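Local coordinates for succinate-semialdehyde dehydrogenase (PDB 4ITA), which oxidises succinic semialdehyde to succinate, most likely with NADP+ as electron acceptor, as a member of the aldehyde dehydrogenase family, at residues A[125-130]-A[202-207]; A[153-158]-A[182-187]; A[224-229]-A[445-450]. All blocks are in the same frame, centred on the assembly; numbering follows the deposited sequence.

In the fold
Interactions 1 and 2 are buried strand pairings in the cofactor-binding sheet: strands 115-129 and 152-156 are neighbours in it, and Leu126 O and Ala128 O pass the ladder on to Val154 N and Lys156 N. Both reach NADPH where strands end, interaction 1 through the adenosine ribose and nicotinamide, interaction 2, by segment 153-158 alone, chiefly through the 2'-phosphate. Interaction 3 lies beyond strand 201-207, with its centre about 18 Å from that of interaction 2, and is only partly buried. It has no hydrogen bond between its segments; an aromatic ring does the work. Main-chain bonding thus dominates interaction 1, a lysine adds charge in interaction 2, and apolar contact carries interaction 3, near the second subunit.

Interaction 1: residues A[125-130]-A[202-207]; sequences ILLAVM and KAATLT. With NDP (NADPH dihydro-nicotinamide-adenine-dinucleotide phosphate), chain C.
Ile125 to Val129 runs parallel to Lys202 to Thr207, the short strand axes 4.6 Å apart and 18° from parallel. Five nearly straight N-H...O bonds join them, from Lys202 N to Ile125 O at one end to Thr207 N to Val129 O (3.0 Å) at the other. Leu127, Val129 and Thr205 each use both N and O in this ladder. Ala203 N, by contrast, is buried with no partner.

On one face, Thr205 turns OG1 anti to its backbone N (chi1 -171°), where it makes a weak hydrogen bond to Leu228 O. Its methyl CG2 meets Ala128 CB at 3.7 Å, beside Leu126 CD1, which bears on Ala203 CB at 3.9 Å. Phe142 and Phe447 cover parts of this face. On the other, Val129 CG1 presses on Leu206 CD1 at 3.6 Å, the two side chains crossing at a slant and both touching Leu216 of helix 210-222. Past the strand end, the bent chain of Met130 brings CE near Thr205 CG2 and, with SD, against Thr207 OG1.

The strand ends meet the cofactor. The adenosine ribose hydroxyl O3B of NADPH donates to Met130 O at 2.8 Å, Val129 CG1 lies 3.3 Å from O4B of the same ribose, and Thr207 CG2 touches nicotinamide C2N at 3.4 Å. Dinucleotide bound at the C-terminal ends of neighbouring parallel strands is the signature of a Rossmann-type cofactor domain, here that of an aldehyde dehydrogenase.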
loop_
_atom_site.group_PDB
_atom_site.type_symbol
_atom_site.label_atom_id
_atom_site.label_comp_id
_atom_site.label_asym_id
_atom_site.label_seq_id
_atom_site.Cartn_x
_atom_site.Cartn_y
_atom_site.Cartn_z
ATOM N N ILE A 125 -13.060 5.820 -8.059
ATOM C CA ILE A 125 -12.541 5.257 -9.299
ATOM C C ILE A 125 -11.156 4.634 -9.098
ATOM O O ILE A 125 -10.214 5.299 -8.661
ATOM C CB ILE A 125 -12.424 6.320 -10.407
ATOM C CG1 ILE A 125 -13.755 7.034 -10.662
ATOM C CG2 ILE A 125 -11.905 5.690 -11.686
ATOM C CD1 ILE A 125 -13.615 8.234 -11.607
ATOM N N LEU A 126 -11.050 3.360 -9.457
ATOM C CA LEU A 126 -9.782 2.631 -9.496
ATOM C C LEU A 126 -9.340 2.457 -10.946
ATOM O O LEU A 126 -10.116 1.997 -11.791
ATOM C CB LEU A 126 -9.958 1.247 -8.855
ATOM C CG LEU A 126 -8.832 0.212 -8.977
ATOM C CD1 LEU A 126 -7.568 0.660 -8.245
ATOM C CD2 LEU A 126 -9.297 -1.133 -8.432
ATOM N N LEU A 127 -8.104 2.849 -11.234
ATOM C CA LEU A 127 -7.464 2.536 -12.505
ATOM C C LEU A 127 -6.770 1.193 -12.402
ATOM O O LEU A 127 -6.021 0.949 -11.458
ATOM C CB LEU A 127 -6.424 3.598 -12.865
ATOM C CG LEU A 127 -5.399 3.209 -13.943
ATOM C CD1 LEU A 127 -6.037 3.020 -15.304
ATOM C CD2 LEU A 127 -4.315 4.265 -14.023
ATOM N N ALA A 128 -7.009 0.330 -13.384
ATOM C CA ALA A 128 -6.274 -0.923 -13.517
ATOM C C ALA A 128 -5.552 -0.986 -14.855
ATOM O O ALA A 128 -6.151 -0.754 -15.907
ATOM C CB ALA A 128 -7.201 -2.085 -13.387
ATOM N N VAL A 129 -4.269 -1.323 -14.805
ATOM C CA VAL A 129 -3.459 -1.541 -15.997
ATOM C C VAL A 129 -3.082 -3.015 -16.018
ATOM O O VAL A 129 -2.491 -3.527 -15.058
ATOM C CB VAL A 129 -2.191 -0.668 -15.986
ATOM C CG1 VAL A 129 -1.289 -1.009 -17.176
ATOM C CG2 VAL A 129 -2.566 0.806 -16.000
ATOM N N MET A 130 -3.448 -3.702 -17.098
ATOM C CA MET A 130 -3.371 -5.165 -17.149
ATOM C C MET A 130 -2.584 -5.675 -18.356
ATOM O O MET A 130 -2.473 -4.987 -19.364
ATOM C CB MET A 130 -4.782 -5.762 -17.143
ATOM C CG MET A 130 -5.515 -5.562 -15.811
ATOM S SD MET A 130 -4.874 -6.532 -14.401
ATOM C CE MET A 130 -4.829 -5.288 -13.108
ATOM N N LYS A 202 -8.753 7.601 -7.755
ATOM C CA LYS A 202 -8.320 7.568 -6.352
ATOM C C LYS A 202 -7.211 6.567 -6.041
ATOM O O LYS A 202 -6.560 6.661 -4.998
ATOM C CB LYS A 202 -9.521 7.324 -5.429
ATOM C CG LYS A 202 -10.641 8.362 -5.572
ATOM C CD LYS A 202 -10.150 9.802 -5.398
ATOM C CE LYS A 202 -11.335 10.758 -5.417
ATOM N NZ LYS A 202 -10.935 12.190 -5.418
ATOM N N ALA A 203 -6.988 5.623 -6.948
ATOM C CA ALA A 203 -6.064 4.534 -6.695
ATOM C C ALA A 203 -5.729 3.869 -8.013
ATOM O O ALA A 203 -6.460 4.015 -8.988
ATOM C CB ALA A 203 -6.692 3.529 -5.749
ATOM N N ALA A 204 -4.625 3.136 -8.044
ATOM C CA ALA A 204 -4.235 2.442 -9.266
ATOM C C ALA A 204 -3.569 1.113 -8.969
ATOM O O ALA A 204 -2.809 0.975 -8.006
ATOM C CB ALA A 204 -3.327 3.311 -10.109
ATOM N N THR A 205 -3.859 0.133 -9.811
ATOM C CA THR A 205 -3.273 -1.188 -9.704
ATOM C C THR A 205 -2.692 -1.583 -11.060
ATOM O O THR A 205 -3.267 -1.278 -12.117
ATOM C CB THR A 205 -4.318 -2.206 -9.190
ATOM O OG1 THR A 205 -3.680 -3.450 -8.892
ATOM C CG2 THR A 205 -5.441 -2.423 -10.187
ATOM N N LEU A 206 -1.527 -2.221 -11.041
ATOM C CA LEU A 206 -0.912 -2.671 -12.282
ATOM C C LEU A 206 -0.369 -4.074 -12.133
ATOM O O LEU A 206 0.297 -4.396 -11.142
ATOM C CB LEU A 206 0.208 -1.719 -12.724
ATOM C CG LEU A 206 0.908 -2.037 -14.050
ATOM C CD1 LEU A 206 1.328 -0.761 -14.777
ATOM C CD2 LEU A 206 2.151 -2.927 -13.855
ATOM N N THR A 207 -0.667 -4.900 -13.130
ATOM C CA THR A 207 -0.028 -6.193 -13.313
ATOM C C THR A 207 0.751 -6.104 -14.620
ATOM O O THR A 207 0.205 -5.713 -15.655
ATOM C CB THR A 207 -1.076 -7.317 -13.364
ATOM O OG1 THR A 207 -1.794 -7.333 -12.122
ATOM C CG2 THR A 207 -0.408 -8.669 -13.584
HETATM P PA NDP C . 4.178 -4.712 -19.989
HETATM O O1A NDP C . 4.585 -4.137 -18.663
HETATM O O2A NDP C . 4.929 -4.328 -21.234
HETATM O O5B NDP C . 2.638 -4.357 -20.240
HETATM C C5B NDP C . 1.634 -4.568 -19.240
HETATM C C4B NDP C . 0.599 -3.447 -19.268
HETATM O O4B NDP C . 1.237 -2.221 -18.898
HETATM C C3B NDP C . 0.013 -3.193 -20.652
HETATM O O3B NDP C . -1.331 -2.716 -20.501
HETATM C C2B NDP C . 0.886 -2.073 -21.185
HETATM O O2B NDP C . 0.254 -1.284 -22.184
HETATM C C1B NDP C . 1.039 -1.255 -19.933
HETATM N N9A NDP C . 2.219 -0.378 -19.897
HETATM C C8A NDP C . 3.459 -0.619 -20.369
HETATM N N7A NDP C . 4.272 0.431 -20.101
HETATM C C5A NDP C . 3.548 1.341 -19.430
HETATM C C6A NDP C . 3.771 2.672 -18.844
HETATM N N6A NDP C . 4.988 3.247 -18.924
HETATM N N1A NDP C . 2.728 3.269 -18.238
HETATM C C2A NDP C . 1.517 2.703 -18.148
HETATM N N3A NDP C . 1.235 1.497 -18.663
HETATM C C4A NDP C . 2.199 0.798 -19.296
HETATM O O3 NDP C . 4.180 -6.316 -19.723
HETATM P PN NDP C . 4.515 -7.603 -20.655
HETATM O O1N NDP C . 5.720 -7.357 -21.537
HETATM O O2N NDP C . 3.216 -8.073 -21.248
HETATM O O5D NDP C . 4.961 -8.669 -19.533
HETATM C C5D NDP C . 4.022 -9.146 -18.579
HETATM C C4D NDP C . 4.615 -9.046 -17.185
HETATM O O4D NDP C . 3.569 -9.132 -16.206
HETATM C C3D NDP C . 5.578 -10.172 -16.867
HETATM O O3D NDP C . 6.724 -9.660 -16.177
HETATM C C2D NDP C . 4.720 -11.068 -15.996
HETATM O O2D NDP C . 5.537 -11.909 -15.181
HETATM C C1D NDP C . 3.944 -10.054 -15.180
HETATM N N1N NDP C . 2.771 -10.693 -14.566
HETATM C C2N NDP C . 2.492 -10.492 -13.267
HETATM C C3N NDP C . 1.709 -11.413 -12.574
HETATM C C7N NDP C . 1.349 -11.208 -11.132
HETATM O O7N NDP C . 0.182 -11.391 -10.791
HETATM N N7N NDP C . 2.286 -10.842 -10.262
HETATM C C4N NDP C . 1.202 -12.666 -13.249
HETATM C C5N NDP C . 1.172 -12.466 -14.693
HETATM C C6N NDP C . 1.959 -11.488 -15.293
HETATM P P2B NDP C . 0.585 -1.477 -23.744
HETATM O O1X NDP C . -0.288 -0.434 -24.380
HETATM O O2X NDP C . 2.059 -1.197 -23.915
HETATM O O3X NDP C . 0.199 -2.871 -24.138
#

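Interaction 2: residues A[153-158]-A[182-187]; sequences AVLKHA and FQTLLI. With NDP (NADPH dihydro-nicotinamide-adenine-dinucleotide phosphate), chain C; EDO (1,2-ethanediol), chain E.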
loop_
_atom_site.group_PDB
_atom_site.type_symbol
_atom_site.label_atom_id
_atom_site.label_comp_id
_atom_site.label_asym_id
_atom_site.label_seq_id
_atom_site.Cartn_x
_atom_site.Cartn_y
_atom_site.Cartn_z
ATOM N N ALA A 153 -14.392 1.137 -11.786
ATOM C CA ALA A 153 -13.091 0.860 -12.366
ATOM C C ALA A 153 -12.983 1.288 -13.809
ATOM O O ALA A 153 -13.941 1.194 -14.580
ATOM C CB ALA A 153 -12.771 -0.617 -12.243
ATOM N N VAL A 154 -11.799 1.766 -14.163
ATOM C CA VAL A 154 -11.433 1.969 -15.558
ATOM C C VAL A 154 -10.248 1.063 -15.851
ATOM O O VAL A 154 -9.296 1.002 -15.071
ATOM C CB VAL A 154 -11.150 3.460 -15.904
ATOM C CG1 VAL A 154 -12.435 4.277 -15.791
ATOM C CG2 VAL A 154 -10.053 4.050 -15.004
ATOM N N LEU A 155 -10.337 0.343 -16.961
ATOM C CA LEU A 155 -9.323 -0.630 -17.351
ATOM C C LEU A 155 -8.527 -0.145 -18.549
ATOM O O LEU A 155 -9.104 0.162 -19.594
ATOM C CB LEU A 155 -9.992 -1.948 -17.729
ATOM C CG LEU A 155 -9.131 -2.987 -18.456
ATOM C CD1 LEU A 155 -8.011 -3.536 -17.579
ATOM C CD2 LEU A 155 -10.001 -4.118 -19.006
ATOM N N LYS A 156 -7.209 -0.083 -18.402
ATOM C CA LYS A 156 -6.315 0.046 -19.544
ATOM C C LYS A 156 -5.670 -1.316 -19.734
ATOM O O LYS A 156 -4.782 -1.722 -18.976
ATOM C CB LYS A 156 -5.264 1.142 -19.322
ATOM C CG LYS A 156 -4.315 1.347 -20.507
ATOM C CD LYS A 156 -2.968 0.622 -20.344
ATOM C CE LYS A 156 -2.041 0.856 -21.546
ATOM N NZ LYS A 156 -2.491 0.140 -22.782
ATOM N N HIS A 157 -6.165 -2.051 -20.722
ATOM C CA HIS A 157 -5.639 -3.372 -21.021
ATOM C C HIS A 157 -4.470 -3.233 -21.990
ATOM O O HIS A 157 -4.204 -2.155 -22.529
ATOM C CB HIS A 157 -6.741 -4.267 -21.610
ATOM C CG HIS A 157 -6.663 -5.695 -21.164
ATOM N ND1 HIS A 157 -5.471 -6.314 -20.856
ATOM C CD2 HIS A 157 -7.634 -6.620 -20.970
ATOM C CE1 HIS A 157 -5.710 -7.562 -20.489
ATOM N NE2 HIS A 157 -7.013 -7.774 -20.552
ATOM N N ALA A 158 -3.773 -4.337 -22.213
ATOM C CA ALA A 158 -2.666 -4.356 -23.154
ATOM C C ALA A 158 -3.182 -4.030 -24.555
ATOM O O ALA A 158 -4.310 -4.384 -24.911
ATOM C CB ALA A 158 -2.010 -5.718 -23.131
ATOM N N PHE A 182 -17.914 -0.023 -14.759
ATOM C CA PHE A 182 -16.700 -0.594 -15.329
ATOM C C PHE A 182 -16.569 -0.097 -16.756
ATOM O O PHE A 182 -17.504 -0.234 -17.548
ATOM C CB PHE A 182 -16.734 -2.129 -15.315
ATOM C CG PHE A 182 -15.452 -2.762 -15.799
ATOM C CD1 PHE A 182 -15.168 -2.864 -17.162
ATOM C CD2 PHE A 182 -14.535 -3.253 -14.891
ATOM C CE1 PHE A 182 -13.975 -3.440 -17.601
ATOM C CE2 PHE A 182 -13.342 -3.830 -15.321
ATOM C CZ PHE A 182 -13.066 -3.921 -16.678
ATOM N N GLN A 183 -15.414 0.464 -17.097
ATOM C CA GLN A 183 -15.197 0.931 -18.459
ATOM C C GLN A 183 -13.834 0.527 -18.960
ATOM O O GLN A 183 -12.820 0.788 -18.312
ATOM C CB GLN A 183 -15.336 2.455 -18.560
ATOM C CG GLN A 183 -16.737 2.989 -18.268
ATOM C CD GLN A 183 -16.780 4.506 -18.322
ATOM O OE1 GLN A 183 -17.141 5.104 -19.342
ATOM N NE2 GLN A 183 -16.386 5.138 -17.229
ATOM N N THR A 184 -13.819 -0.092 -20.129
ATOM C CA THR A 184 -12.590 -0.366 -20.852
ATOM C C THR A 184 -12.131 0.869 -21.609
ATOM O O THR A 184 -12.902 1.476 -22.357
ATOM C CB THR A 184 -12.818 -1.520 -21.816
ATOM O OG1 THR A 184 -12.891 -2.726 -21.050
ATOM C CG2 THR A 184 -11.688 -1.628 -22.845
ATOM N N LEU A 185 -10.881 1.253 -21.383
ATOM C CA LEU A 185 -10.268 2.374 -22.091
ATOM C C LEU A 185 -9.335 1.836 -23.150
ATOM O O LEU A 185 -8.290 1.254 -22.831
ATOM C CB LEU A 185 -9.486 3.274 -21.128
ATOM C CG LEU A 185 -10.220 3.759 -19.876
ATOM C CD1 LEU A 185 -9.304 4.649 -19.050
ATOM C CD2 LEU A 185 -11.500 4.501 -20.230
ATOM N N LEU A 186 -9.698 2.026 -24.416
ATOM C CA LEU A 186 -8.808 1.659 -25.515
ATOM C C LEU A 186 -7.776 2.763 -25.665
ATOM O O LEU A 186 -7.949 3.691 -26.452
ATOM C CB LEU A 186 -9.591 1.445 -26.814
ATOM C CG LEU A 186 -10.551 0.248 -26.806
ATOM C CD1 LEU A 186 -11.170 0.076 -28.201
ATOM C CD2 LEU A 186 -9.867 -1.032 -26.349
ATOM N N ILE A 187 -6.722 2.679 -24.860
ATOM C CA ILE A 187 -5.685 3.703 -24.827
ATOM C C ILE A 187 -4.310 3.072 -24.722
ATOM O O ILE A 187 -4.173 1.938 -24.245
ATOM C CB ILE A 187 -5.886 4.697 -23.649
ATOM C CG1 ILE A 187 -5.751 3.998 -22.286
ATOM C CG2 ILE A 187 -7.218 5.439 -23.785
ATOM C CD1 ILE A 187 -5.851 4.948 -21.089
HETATM P PA NDP C . 4.178 -4.712 -19.989
HETATM O O1A NDP C . 4.585 -4.137 -18.663
HETATM O O2A NDP C . 4.929 -4.328 -21.234
HETATM O O5B NDP C . 2.638 -4.357 -20.240
HETATM C C5B NDP C . 1.634 -4.568 -19.240
HETATM C C4B NDP C . 0.599 -3.447 -19.268
HETATM O O4B NDP C . 1.237 -2.221 -18.898
HETATM C C3B NDP C . 0.013 -3.193 -20.652
HETATM O O3B NDP C . -1.331 -2.716 -20.501
HETATM C C2B NDP C . 0.886 -2.073 -21.185
HETATM O O2B NDP C . 0.254 -1.284 -22.184
HETATM C C1B NDP C . 1.039 -1.255 -19.933
HETATM N N9A NDP C . 2.219 -0.378 -19.897
HETATM C C8A NDP C . 3.459 -0.619 -20.369
HETATM N N7A NDP C . 4.272 0.431 -20.101
HETATM C C5A NDP C . 3.548 1.341 -19.430
HETATM C C6A NDP C . 3.771 2.672 -18.844
HETATM N N6A NDP C . 4.988 3.247 -18.924
HETATM N N1A NDP C . 2.728 3.269 -18.238
HETATM C C2A NDP C . 1.517 2.703 -18.148
HETATM N N3A NDP C . 1.235 1.497 -18.663
HETATM C C4A NDP C . 2.199 0.798 -19.296
HETATM O O3 NDP C . 4.180 -6.316 -19.723
HETATM P PN NDP C . 4.515 -7.603 -20.655
HETATM O O1N NDP C . 5.720 -7.357 -21.537
HETATM O O2N NDP C . 3.216 -8.073 -21.248
HETATM O O5D NDP C . 4.961 -8.669 -19.533
HETATM C C5D NDP C . 4.022 -9.146 -18.579
HETATM C C4D NDP C . 4.615 -9.046 -17.185
HETATM O O4D NDP C . 3.569 -9.132 -16.206
HETATM C C3D NDP C . 5.578 -10.172 -16.867
HETATM O O3D NDP C . 6.724 -9.660 -16.177
HETATM C C2D NDP C . 4.720 -11.068 -15.996
HETATM O O2D NDP C . 5.537 -11.909 -15.181
HETATM C C1D NDP C . 3.944 -10.054 -15.180
HETATM N N1N NDP C . 2.771 -10.693 -14.566
HETATM C C2N NDP C . 2.492 -10.492 -13.267
HETATM C C3N NDP C . 1.709 -11.413 -12.574
HETATM C C7N NDP C . 1.349 -11.208 -11.132
HETATM O O7N NDP C . 0.182 -11.391 -10.791
HETATM N N7N NDP C . 2.286 -10.842 -10.262
HETATM C C4N NDP C . 1.202 -12.666 -13.249
HETATM C C5N NDP C . 1.172 -12.466 -14.693
HETATM C C6N NDP C . 1.959 -11.488 -15.293
HETATM P P2B NDP C . 0.585 -1.477 -23.744
HETATM O O1X NDP C . -0.288 -0.434 -24.380
HETATM O O2X NDP C . 2.059 -1.197 -23.915
HETATM O O3X NDP C . 0.199 -2.871 -24.138
HETATM C C1 EDO E . -20.217 -2.085 -18.144
HETATM O O1 EDO E . -21.066 -1.185 -18.863
HETATM C C2 EDO E . -20.610 -2.126 -16.674
HETATM O O2 EDO E . -20.480 -0.831 -16.076
HETATM O O HOH W 1 -15.721 3.362 -14.991
HETATM O O HOH W 2 -8.094 -1.512 -22.803
HETATM O O HOH W 3 -5.469 -0.629 -24.812
#
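Lys156, the last residue of strand 153-156, reaches past Ile187 to the cofactor. Its CG stands anti to the backbone N (chi1 -179°); the chain then bends at chi2, which turns CD aside, and at chi4, which sets NZ among four oxygens. NZ donates to Ile187 O and to His157 O, both at 2.9 Å, and to phosphate oxygen O1X of NADPH at 2.8 Å; a weak bond to the ester oxygen O2B adds to these. The two carbonyls are also bridged by a water that donates to both, so each is held twice. Two peptide oxygens and a phosphate would be expected to favour the charged form of the lysine.

Ile187 has CG1 between its backbone N and carbonyl carbon (chi1 64°), which lays it against Lys156 CG at 3.5 Å, the two chains crossing obliquely. Ile187 closes an inverse gamma turn centred on Leu186, its N weakly bonded to Leu185 O.

Further back, Phe182 extends its ring over the neighbouring strand: CD2 meets Ala153 CB at 4.1 Å and CZ meets Leu155 CB at 3.8 Å. Leu155 CD2 lies alongside Thr184, whose OG1 bonds to Ala165 O. On the reverse face Leu185 CD1 rests on Val154 CB at 3.8 Å. Three backbone bonds, among them Leu185 N to Leu155 O, tie the pair.

With helix 162-175 between them, these strands form a beta-alpha-beta crossover of the Rossmann-like domain, and its first strand ends in the lysine that grips the 2'-phosphate distinguishing NADPH from NADH.

Interaction 3: residues A[224-229]-A[445-450]; sequences IKPTLL and RTFVNA. With EDO (1,2-ethanediol), chain F; EDO (1,2-ethanediol), chain K; EDO (1,2-ethanediol), chain B.
Phe447, in the turn between helix 440-445 and strand 448-455, packs against the start of strand 227-230, at the border between the cofactor-binding sheet and the strands that project from it. Ring atom CZ does most of the touching: it meets Leu228 CB obliquely at 3.7 Å and comes edge-on, close to its own plane, to Thr227 C at 4.0 Å. The adjacent CE1 lies 3.8 Å from Pro226 O and a little farther from the proline CB. One face of the ring carries the methyl CG2 of the preceding Thr446, 3.5 Å above its centre.

The same methyl also meets Leu228 CD1 at 3.7 Å, the two side chains crossing at about a right angle; Thr446 OG1 meanwhile bonds back to Ala442 O.

In aldehyde dehydrogenases, strands such as 448-455, paired antiparallel with 115-129, belong to the oligomerisation arm. The ring therefore sits where that arm joins the Rossmann-like sheet. Pro226 and Leu228 bond through their backbones to Ala204 and Leu206, so strand 227-230 lies next to 201-207 in the sheet.

Phe447 N donates to O2 of the ethanediol of chain F, probably from the crystallisation liquor, at 2.7 Å. Farther along the arm, Ala450 O accepts a hydrogen bond from Arg437 NE of the second subunit, while Pro226 packs on Tyr435 of that subunit.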
loop_
_atom_site.group_PDB
_atom_site.type_symbol
_atom_site.label_atom_id
_atom_site.label_comp_id
_atom_site.label_asym_id
_atom_site.label_seq_id
_atom_site.Cartn_x
_atom_site.Cartn_y
_atom_site.Cartn_z
ATOM N N ILE A 224 -0.146 11.245 -4.450
ATOM C CA ILE A 224 -0.595 10.739 -3.145
ATOM C C ILE A 224 -1.714 9.707 -3.303
ATOM O O ILE A 224 -2.749 9.777 -2.638
ATOM C CB ILE A 224 -1.072 11.881 -2.190
ATOM C CG1 ILE A 224 -0.130 13.084 -2.253
ATOM C CG2 ILE A 224 -1.195 11.383 -0.743
ATOM C CD1 ILE A 224 1.306 12.761 -1.902
ATOM N N LYS A 225 -1.518 8.751 -4.204
ATOM C CA LYS A 225 -2.538 7.737 -4.435
ATOM C C LYS A 225 -1.972 6.349 -4.216
ATOM O O LYS A 225 -0.865 6.050 -4.657
ATOM C CB LYS A 225 -3.128 7.876 -5.843
ATOM C CG LYS A 225 -3.846 9.202 -6.039
ATOM C CD LYS A 225 -4.317 9.434 -7.459
ATOM C CE LYS A 225 -4.888 10.837 -7.567
ATOM N NZ LYS A 225 -5.480 11.114 -8.908
ATOM N N PRO A 226 -2.739 5.490 -3.533
ATOM C CA PRO A 226 -2.236 4.148 -3.242
ATOM C C PRO A 226 -2.184 3.267 -4.476
ATOM O O PRO A 226 -2.967 3.445 -5.423
ATOM C CB PRO A 226 -3.260 3.600 -2.241
ATOM C CG PRO A 226 -4.530 4.336 -2.570
ATOM C CD PRO A 226 -4.092 5.715 -2.994
ATOM N N THR A 227 -1.248 2.320 -4.453
ATOM C CA THR A 227 -1.070 1.382 -5.552
ATOM C C THR A 227 -0.894 -0.045 -5.073
ATOM O O THR A 227 -0.644 -0.303 -3.892
ATOM C CB THR A 227 0.148 1.733 -6.423
ATOM O OG1 THR A 227 1.322 1.803 -5.607
ATOM C CG2 THR A 227 -0.057 3.059 -7.125
ATOM N N LEU A 228 -1.023 -0.966 -6.021
ATOM C CA LEU A 228 -0.720 -2.370 -5.826
ATOM C C LEU A 228 -0.007 -2.774 -7.106
ATOM O O LEU A 228 -0.493 -2.468 -8.200
ATOM C CB LEU A 228 -2.016 -3.168 -5.639
ATOM C CG LEU A 228 -1.867 -4.652 -5.263
ATOM C CD1 LEU A 228 -3.094 -5.158 -4.522
ATOM C CD2 LEU A 228 -1.634 -5.517 -6.479
ATOM N N LEU A 229 1.152 -3.420 -6.980
ATOM C CA LEU A 229 1.926 -3.862 -8.139
ATOM C C LEU A 229 2.141 -5.364 -8.112
ATOM O O LEU A 229 2.681 -5.902 -7.146
ATOM C CB LEU A 229 3.289 -3.164 -8.194
ATOM C CG LEU A 229 3.315 -1.650 -8.377
ATOM C CD1 LEU A 229 4.757 -1.186 -8.523
ATOM C CD2 LEU A 229 2.518 -1.232 -9.600
ATOM N N ARG A 445 -9.773 -5.748 0.538
ATOM C CA ARG A 445 -9.376 -4.755 1.539
ATOM C C ARG A 445 -8.389 -3.713 1.021
ATOM O O ARG A 445 -8.178 -2.697 1.668
ATOM C CB ARG A 445 -8.782 -5.432 2.775
ATOM C CG ARG A 445 -9.786 -6.197 3.606
ATOM C CD ARG A 445 -10.799 -5.286 4.287
ATOM N NE ARG A 445 -11.618 -6.029 5.246
ATOM C CZ ARG A 445 -11.224 -6.360 6.469
ATOM N NH1 ARG A 445 -10.021 -6.012 6.898
ATOM N NH2 ARG A 445 -12.039 -7.041 7.267
ATOM N N THR A 446 -7.781 -3.956 -0.132
ATOM C CA THR A 446 -6.704 -3.086 -0.610
ATOM C C THR A 446 -7.150 -1.662 -0.909
ATOM O O THR A 446 -6.530 -0.695 -0.462
ATOM C CB THR A 446 -6.043 -3.665 -1.856
ATOM O OG1 THR A 446 -5.496 -4.953 -1.536
ATOM C CG2 THR A 446 -4.921 -2.751 -2.331
ATOM N N PHE A 447 -8.236 -1.535 -1.657
ATOM C CA PHE A 447 -8.661 -0.229 -2.142
ATOM C C PHE A 447 -9.984 0.212 -1.531
ATOM O O PHE A 447 -10.918 0.598 -2.227
ATOM C CB PHE A 447 -8.707 -0.215 -3.672
ATOM C CG PHE A 447 -7.354 -0.397 -4.312
ATOM C CD1 PHE A 447 -6.339 0.513 -4.078
ATOM C CD2 PHE A 447 -7.096 -1.498 -5.117
ATOM C CE1 PHE A 447 -5.086 0.350 -4.661
ATOM C CE2 PHE A 447 -5.851 -1.672 -5.700
ATOM C CZ PHE A 447 -4.845 -0.748 -5.470
ATOM N N VAL A 448 -10.044 0.144 -0.208
ATOM C CA VAL A 448 -11.160 0.698 0.538
ATOM C C VAL A 448 -10.614 1.641 1.590
ATOM O O VAL A 448 -9.442 1.547 1.976
ATOM C CB VAL A 448 -12.014 -0.390 1.234
ATOM C CG1 VAL A 448 -12.692 -1.287 0.207
ATOM C CG2 VAL A 448 -11.157 -1.223 2.177
ATOM N N ASN A 449 -11.465 2.568 2.015
ATOM C CA ASN A 449 -11.237 3.382 3.193
ATOM C C ASN A 449 -11.612 2.555 4.412
ATOM O O ASN A 449 -12.792 2.279 4.635
ATOM C CB ASN A 449 -12.105 4.647 3.122
ATOM C CG ASN A 449 -12.045 5.487 4.391
ATOM O OD1 ASN A 449 -11.197 5.275 5.252
ATOM N ND2 ASN A 449 -12.940 6.459 4.499
ATOM N N ALA A 450 -10.610 2.140 5.185
ATOM C CA ALA A 450 -10.858 1.562 6.501
ATOM C C ALA A 450 -11.085 2.746 7.432
ATOM O O ALA A 450 -10.134 3.419 7.850
ATOM C CB ALA A 450 -9.686 0.710 6.959
HETATM C C1 EDO F . -11.530 -3.511 -4.064
HETATM O O1 EDO F . -11.022 -2.665 -5.117
HETATM C C2 EDO F . -10.907 -3.156 -2.724
HETATM O O2 EDO F . -9.549 -3.619 -2.765
HETATM C C1 EDO K . 2.430 1.669 -1.856
HETATM O O1 EDO K . 2.132 0.651 -0.888
HETATM C C2 EDO K . 1.151 2.402 -2.277
HETATM O O2 EDO K . 0.017 1.895 -1.559
HETATM C C1 EDO B . -8.859 4.066 10.459
HETATM O O1 EDO B . -8.708 2.862 9.712
HETATM C C2 EDO B . -8.262 5.336 9.877
HETATM O O2 EDO B . -8.183 6.389 10.830
#